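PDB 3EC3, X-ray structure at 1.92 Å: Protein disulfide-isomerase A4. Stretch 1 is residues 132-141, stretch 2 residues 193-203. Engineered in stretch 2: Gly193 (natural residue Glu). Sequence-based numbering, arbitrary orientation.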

ATOM      1  N   LYS A 132      -8.132  -7.440  -1.776  1.00 23.81           N
ATOM      2  CA  LYS A 132      -9.215  -7.143  -0.836  1.00 24.73           C
ATOM      3  C   LYS A 132     -10.312  -6.337  -1.528  1.00 23.35           C
ATOM      4  O   LYS A 132     -10.020  -5.504  -2.379  1.00 23.29           O
ATOM      5  CB  LYS A 132      -8.709  -6.433   0.430  1.00 25.35           C
ATOM      6  CG  LYS A 132      -9.755  -6.475   1.571  1.00 28.57           C
ATOM      7  CD  LYS A 132      -9.186  -6.077   2.931  1.00 27.91           C
ATOM      8  CE  LYS A 132     -10.268  -6.278   4.016  1.00 31.52           C
ATOM      9  NZ  LYS A 132      -9.743  -5.850   5.355  1.00 36.83           N
ATOM     10  N   ARG A 133     -11.567  -6.598  -1.165  1.00 22.09           N
ATOM     11  CA  ARG A 133     -12.729  -5.868  -1.700  1.00 21.43           C
ATOM     12  C   ARG A 133     -13.648  -5.438  -0.535  1.00 21.42           C
ATOM     13  O   ARG A 133     -13.675  -6.104   0.533  1.00 21.34           O
ATOM     14  CB  ARG A 133     -13.541  -6.729  -2.696  1.00 22.08           C
ATOM     15  CG  ARG A 133     -12.770  -7.313  -3.843  1.00 21.15           C
ATOM     16  CD  ARG A 133     -12.702  -6.342  -5.007  1.00 22.48           C
ATOM     17  NE  ARG A 133     -11.907  -6.850  -6.123  1.00 22.44           N
ATOM     18  CZ  ARG A 133     -10.574  -6.830  -6.180  1.00 25.91           C
ATOM     19  NH1 ARG A 133      -9.857  -6.328  -5.183  1.00 23.33           N
ATOM     20  NH2 ARG A 133      -9.956  -7.297  -7.254  1.00 27.19           N
ATOM     21  N   PRO A 134     -14.406  -4.339  -0.729  1.00 20.09           N
ATOM     22  CA  PRO A 134     -14.405  -3.452  -1.917  1.00 19.92           C
ATOM     23  C   PRO A 134     -13.106  -2.637  -2.154  1.00 19.18           C
ATOM     24  O   PRO A 134     -12.436  -2.235  -1.203  1.00 20.37           O
ATOM     25  CB  PRO A 134     -15.571  -2.489  -1.654  1.00 18.99           C
ATOM     26  CG  PRO A 134     -16.438  -3.186  -0.626  1.00 19.82           C
ATOM     27  CD  PRO A 134     -15.422  -3.928   0.250  1.00 20.69           C
ATOM     28  N   LEU A 135     -12.799  -2.379  -3.418  1.00 19.28           N
ATOM     29  CA  LEU A 135     -11.598  -1.642  -3.811  1.00 18.59           C
ATOM     30  C   LEU A 135     -12.014  -0.449  -4.673  1.00 19.22           C
ATOM     31  O   LEU A 135     -12.712  -0.614  -5.700  1.00 19.34           O
ATOM     32  CB  LEU A 135     -10.652  -2.551  -4.592  1.00 17.14           C
ATOM     33  CG  LEU A 135      -9.505  -1.871  -5.350  1.00 16.23           C
ATOM     34  CD1 LEU A 135      -8.477  -1.241  -4.394  1.00 15.34           C
ATOM     35  CD2 LEU A 135      -8.843  -2.924  -6.248  1.00 12.85           C
ATOM     36  N   VAL A 136     -11.606   0.746  -4.250  1.00 18.29           N
ATOM     37  CA  VAL A 136     -11.907   1.967  -5.001  1.00 17.57           C
ATOM     38  C   VAL A 136     -10.664   2.252  -5.845  1.00 18.18           C
ATOM     39  O   VAL A 136      -9.598   2.386  -5.291  1.00 18.07           O
ATOM     40  CB  VAL A 136     -12.239   3.154  -4.061  1.00 16.88           C
ATOM     41  CG1 VAL A 136     -12.536   4.464  -4.887  1.00 18.45           C
ATOM     42  CG2 VAL A 136     -13.418   2.813  -3.137  1.00 17.30           C
ATOM     43  N   VAL A 137     -10.786   2.292  -7.175  1.00 17.84           N
ATOM     44  CA  VAL A 137      -9.650   2.579  -8.060  1.00 18.61           C
ATOM     45  C   VAL A 137      -9.787   3.916  -8.769  1.00 18.32           C
ATOM     46  O   VAL A 137     -10.827   4.189  -9.356  1.00 18.64           O
ATOM     47  CB  VAL A 137      -9.478   1.495  -9.144  1.00 18.08           C
ATOM     48  CG1 VAL A 137      -8.147   1.785  -9.959  1.00 19.70           C
ATOM     49  CG2 VAL A 137      -9.428   0.084  -8.496  1.00 17.37           C
ATOM     50  N   VAL A 138      -8.736   4.745  -8.719  1.00 19.16           N
ATOM     51  CA  VAL A 138      -8.709   6.023  -9.426  1.00 18.73           C
ATOM     52  C   VAL A 138      -7.668   5.950 -10.560  1.00 19.59           C
ATOM     53  O   VAL A 138      -6.466   5.742 -10.326  1.00 18.67           O
ATOM     54  CB  VAL A 138      -8.484   7.229  -8.467  1.00 18.05           C
ATOM     55  CG1 VAL A 138      -8.333   8.551  -9.234  1.00 18.97           C
ATOM     56  CG2 VAL A 138      -9.644   7.329  -7.437  1.00 20.03           C
ATOM     57  N   TYR A 139      -8.154   6.118 -11.795  1.00 19.87           N
ATOM     58  CA  TYR A 139      -7.331   5.938 -12.985  1.00 20.06           C
ATOM     59  C   TYR A 139      -6.862   7.267 -13.591  1.00 20.06           C
ATOM     60  O   TYR A 139      -7.666   8.177 -13.834  1.00 20.14           O
ATOM     61  CB  TYR A 139      -8.129   5.210 -14.075  1.00 20.64           C
ATOM     62  CG  TYR A 139      -8.690   3.857 -13.691  1.00 20.33           C
ATOM     63  CD1 TYR A 139      -9.973   3.742 -13.178  1.00 20.80           C
ATOM     64  CD2 TYR A 139      -7.954   2.691 -13.885  1.00 21.84           C
ATOM     65  CE1 TYR A 139     -10.515   2.495 -12.844  1.00 21.58           C
ATOM     66  CE2 TYR A 139      -8.492   1.428 -13.539  1.00 21.12           C
ATOM     67  CZ  TYR A 139      -9.771   1.355 -13.018  1.00 22.60           C
ATOM     68  OH  TYR A 139     -10.334   0.142 -12.671  1.00 23.87           O
ATOM     69  N   TYR A 140      -5.579   7.344 -13.880  1.00 19.69           N
ATOM     70  CA  TYR A 140      -5.000   8.493 -14.562  1.00 20.73           C
ATOM     71  C   TYR A 140      -3.589   8.185 -15.035  1.00 20.14           C
ATOM     72  O   TYR A 140      -3.169   7.047 -15.014  1.00 20.26           O
ATOM     73  CB  TYR A 140      -5.049   9.789 -13.716  1.00 19.48           C
ATOM     74  CG  TYR A 140      -4.286   9.786 -12.394  1.00 20.84           C
ATOM     75  CD1 TYR A 140      -4.865   9.250 -11.235  1.00 18.97           C
ATOM     76  CD2 TYR A 140      -3.023  10.381 -12.294  1.00 19.75           C
ATOM     77  CE1 TYR A 140      -4.201   9.293 -10.014  1.00 18.80           C
ATOM     78  CE2 TYR A 140      -2.328  10.420 -11.071  1.00 20.53           C
ATOM     79  CZ  TYR A 140      -2.942   9.868  -9.938  1.00 19.42           C
ATOM     80  OH  TYR A 140      -2.302   9.916  -8.742  1.00 18.76           O
ATOM     81  N   SER A 141      -2.856   9.203 -15.471  1.00 20.86           N
ATOM     82  CA  SER A 141      -1.470   8.988 -15.883  1.00 20.83           C
ATOM     83  C   SER A 141      -0.565   8.990 -14.661  1.00 20.92           C
ATOM     84  O   SER A 141      -0.279  10.053 -14.096  1.00 22.98           O
ATOM     85  CB  SER A 141      -1.042  10.057 -16.917  1.00 21.54           C
ATOM     86  OG  SER A 141       0.328   9.930 -17.231  1.00 23.35           O
ATOM     87  N   GLY A 193     -12.450  13.254 -19.599  1.00 48.22           N
ATOM     88  CA  GLY A 193     -11.780  13.647 -18.356  1.00 47.06           C
ATOM     89  C   GLY A 193     -10.460  12.937 -18.159  1.00 45.70           C
ATOM     90  O   GLY A 193     -10.332  11.770 -18.494  1.00 46.21           O
ATOM     91  N   ASP A 194      -9.476  13.650 -17.618  1.00 44.16           N
ATOM     92  CA  ASP A 194      -8.150  13.085 -17.372  1.00 42.58           C
ATOM     93  C   ASP A 194      -8.087  12.081 -16.231  1.00 40.86           C
ATOM     94  O   ASP A 194      -7.103  11.348 -16.120  1.00 40.38           O
ATOM     95  CB  ASP A 194      -7.130  14.193 -17.111  1.00 42.96           C
ATOM     96  CG  ASP A 194      -6.817  14.975 -18.344  1.00 44.27           C
ATOM     97  OD1 ASP A 194      -7.657  14.944 -19.265  1.00 45.82           O
ATOM     98  OD2 ASP A 194      -5.745  15.610 -18.399  1.00 45.42           O
ATOM     99  N   VAL A 195      -9.116  12.062 -15.389  1.00 38.74           N
ATOM    100  CA  VAL A 195      -9.129  11.204 -14.194  1.00 37.81           C
ATOM    101  C   VAL A 195     -10.477  10.523 -14.079  1.00 37.37           C
ATOM    102  O   VAL A 195     -11.502  11.171 -14.204  1.00 37.58           O
ATOM    103  CB  VAL A 195      -8.856  12.012 -12.901  1.00 37.69           C
ATOM    104  CG1 VAL A 195      -8.729  11.067 -11.711  1.00 37.36           C
ATOM    105  CG2 VAL A 195      -7.569  12.859 -13.045  1.00 36.16           C
ATOM    106  N   ASN A 196     -10.476   9.220 -13.836  1.00 37.28           N
ATOM    107  CA  ASN A 196     -11.721   8.443 -13.766  1.00 36.66           C
ATOM    108  C   ASN A 196     -11.689   7.509 -12.575  1.00 37.09           C
ATOM    109  O   ASN A 196     -10.610   7.271 -12.018  1.00 35.80           O
ATOM    110  CB  ASN A 196     -11.885   7.647 -15.055  1.00 36.85           C
ATOM    111  CG  ASN A 196     -12.293   8.519 -16.214  1.00 36.82           C
ATOM    112  OD1 ASN A 196     -13.446   8.925 -16.306  1.00 38.08           O
ATOM    113  ND2 ASN A 196     -11.350   8.822 -17.099  1.00 36.30           N
ATOM    114  N   ALA A 197     -12.853   6.994 -12.158  1.00 36.21           N
ATOM    115  CA  ALA A 197     -12.882   6.155 -10.943  1.00 36.40           C
ATOM    116  C   ALA A 197     -13.871   5.004 -11.065  1.00 36.29           C
ATOM    117  O   ALA A 197     -14.907   5.131 -11.721  1.00 36.17           O
ATOM    118  CB  ALA A 197     -13.185   7.006  -9.699  1.00 35.74           C
ATOM    119  N   ALA A 198     -13.512   3.882 -10.450  1.00 36.83           N
ATOM    120  CA  ALA A 198     -14.384   2.717 -10.363  1.00 36.75           C
ATOM    121  C   ALA A 198     -14.340   2.076  -8.968  1.00 36.75           C
ATOM    122  O   ALA A 198     -13.403   2.303  -8.176  1.00 37.29           O
ATOM    123  CB  ALA A 198     -14.035   1.698 -11.472  1.00 36.74           C
ATOM    124  N   ILE A 199     -15.358   1.281  -8.666  1.00 36.50           N
ATOM    125  CA  ILE A 199     -15.345   0.442  -7.494  1.00 36.18           C
ATOM    126  C   ILE A 199     -15.500  -1.019  -7.895  1.00 36.79           C
ATOM    127  O   ILE A 199     -16.414  -1.365  -8.635  1.00 35.03           O
ATOM    128  CB  ILE A 199     -16.469   0.841  -6.498  1.00 36.38           C
ATOM    129  CG1 ILE A 199     -16.276   2.300  -6.063  1.00 37.56           C
ATOM    130  CG2 ILE A 199     -16.502  -0.170  -5.299  1.00 36.38           C
ATOM    131  CD1 ILE A 199     -17.239   2.836  -5.069  1.00 38.21           C
ATOM    132  N   LEU A 200     -14.613  -1.873  -7.392  1.00 37.25           N
ATOM    133  CA  LEU A 200     -14.797  -3.323  -7.509  1.00 38.76           C
ATOM    134  C   LEU A 200     -15.379  -3.876  -6.188  1.00 38.62           C
ATOM    135  O   LEU A 200     -14.784  -3.674  -5.121  1.00 38.26           O
ATOM    136  CB  LEU A 200     -13.460  -4.019  -7.830  1.00 38.90           C
ATOM    137  CG  LEU A 200     -12.418  -3.414  -8.790  1.00 40.06           C
ATOM    138  CD1 LEU A 200     -11.407  -4.469  -9.234  1.00 38.58           C
ATOM    139  CD2 LEU A 200     -13.071  -2.753 -10.003  1.00 43.11           C
ATOM    140  N   ASP A 201     -16.526  -4.567  -6.242  1.00 39.15           N
ATOM    141  CA  ASP A 201     -17.111  -5.110  -5.004  1.00 39.42           C
ATOM    142  C   ASP A 201     -16.787  -6.573  -4.728  1.00 39.90           C
ATOM    143  O   ASP A 201     -16.179  -7.271  -5.560  1.00 40.17           O
ATOM    144  CB  ASP A 201     -18.621  -4.826  -4.868  1.00 39.49           C
ATOM    145  CG  ASP A 201     -19.480  -5.778  -5.679  1.00 40.51           C
ATOM    146  OD1 ASP A 201     -18.921  -6.680  -6.351  1.00 42.25           O
ATOM    147  OD2 ASP A 201     -20.724  -5.630  -5.647  1.00 39.21           O
ATOM    148  N   GLU A 202     -17.244  -7.031  -3.562  1.00 40.33           N
ATOM    149  CA  GLU A 202     -16.917  -8.331  -3.015  1.00 40.70           C
ATOM    150  C   GLU A 202     -17.536  -9.455  -3.836  1.00 40.97           C
ATOM    151  O   GLU A 202     -17.101 -10.598  -3.734  1.00 41.10           O
ATOM    152  CB  GLU A 202     -17.455  -8.402  -1.597  1.00 41.35           C
ATOM    153  CG  GLU A 202     -16.412  -8.689  -0.546  1.00 43.81           C
ATOM    154  CD  GLU A 202     -16.615  -7.855   0.715  1.00 45.17           C
ATOM    155  OE1 GLU A 202     -17.411  -6.890   0.689  1.00 44.99           O
ATOM    156  OE2 GLU A 202     -15.967  -8.168   1.733  1.00 47.44           O
ATOM    157  N   SER A 203     -18.547  -9.130  -4.644  1.00 40.85           N
ATOM    158  CA  SER A 203     -19.286 -10.149  -5.417  1.00 40.82           C
ATOM    159  C   SER A 203     -18.745 -10.371  -6.825  1.00 40.80           C
ATOM    160  O   SER A 203     -19.094 -11.348  -7.491  1.00 40.65           O
ATOM    161  CB  SER A 203     -20.785  -9.813  -5.491  1.00 40.79           C
ATOM    162  OG  SER A 203     -21.316  -9.544  -4.213  1.00 39.73           O
TER
HETATM  163  O   HOH W   1      -3.778  11.918 -16.014  1.00 45.99           O

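Six backbone hydrogen bonds hold the two stretches together. They come in three reciprocal pairs, each between residues that face one another in an antiparallel ladder. Tyr139 N donates to Asn196 O at 2.7 Å, and Asn196 N donates back to Tyr139 O at 3.0 Å. Val137 N reaches Ala198 O at 2.8 Å, and Ala198 N reaches Val137 O at 2.9 Å. Leu135 N meets Leu200 O at 2.9 Å, and Leu200 N meets Leu135 O at 2.8 Å. All six are close to linear, with angles at the hydrogen of 161° to 166°.

The strands are 135-140 and a partner that ends at Leu200. Their directions differ by 157°, so they run antiparallel with a modest twist. Alternation explains the spacing of the bonds. Leu135, Val137 and Tyr139 turn both N and O toward the partner strand. Val136 and Val138 sit between them, opposite Ile199 and Ala197, in non-hydrogen-bonded pairs. There the chains come closer: Val138 CA lies 4.4 Å from Ala197 CA, whereas Val137 CA lies 5.3 Å from Ala198 CA. The alpha carbons at these positions make CA-H...O contacts. Ala197 CA approaches Val137 O at 3.3 Å, and Val138 CA approaches Asn196 O at 3.4 Å.

Just before the first strand, Pro134 follows a cis peptide bond. Proline has no amide hydrogen to offer, but its CA makes a CA-H...O contact with Leu200 O at 3.2 Å. The same carbonyl therefore receives both this contact and the Leu135 amide.

Side chains alternate between the two faces of the sheet. One face carries Val136, Val138, Ala197 and Ile199. Val136 CG2 meets Ile199 CG1 at 4.1 Å, and Val138 CG2 meets Ala197 CB at 4.2 Å. Val138 also packs against Val195, with CG1 to CG1 at 3.6 Å. These are apolar contacts between buried residues.

The other face carries Leu135, Val137, Tyr139, Asn196, Ala198 and Leu200. Tyr139 CE1 lies 3.9 Å from Ala198 CB, which sits at the ring edge near its plane. The Tyr139 hydroxyl is hydrogen-bonded elsewhere in the structure. Leu135 CD2 and Leu200 CD1 meet at 4.2 Å. Leu200 has more area covered by the opposite stretch than any other residue here. Part of that cover comes from Arg133: Leu200 CD1 lies over one face of the guanidinium, and Arg133 NE is 3.7 Å from Leu200 CB. Arg133 NH1 donates to Lys132 O at 2.9 Å, within its own stretch.

The ends are looser. Arg133 O and Glu202 OE2 are 3.3 Å apart, but both are acceptors, so they do not bond. Glu202 still packs alongside, with its CG 4.1 Å from Arg133 CB. At the other end, Tyr140 CB lies 4.0 Å from Val195 CG2. Nearby, one water accepts from Ser141 N at 2.9 Å and donates a weak bond to Asp194 O at 3.4 Å. The engineered Gly193 makes no contact with the first stretch.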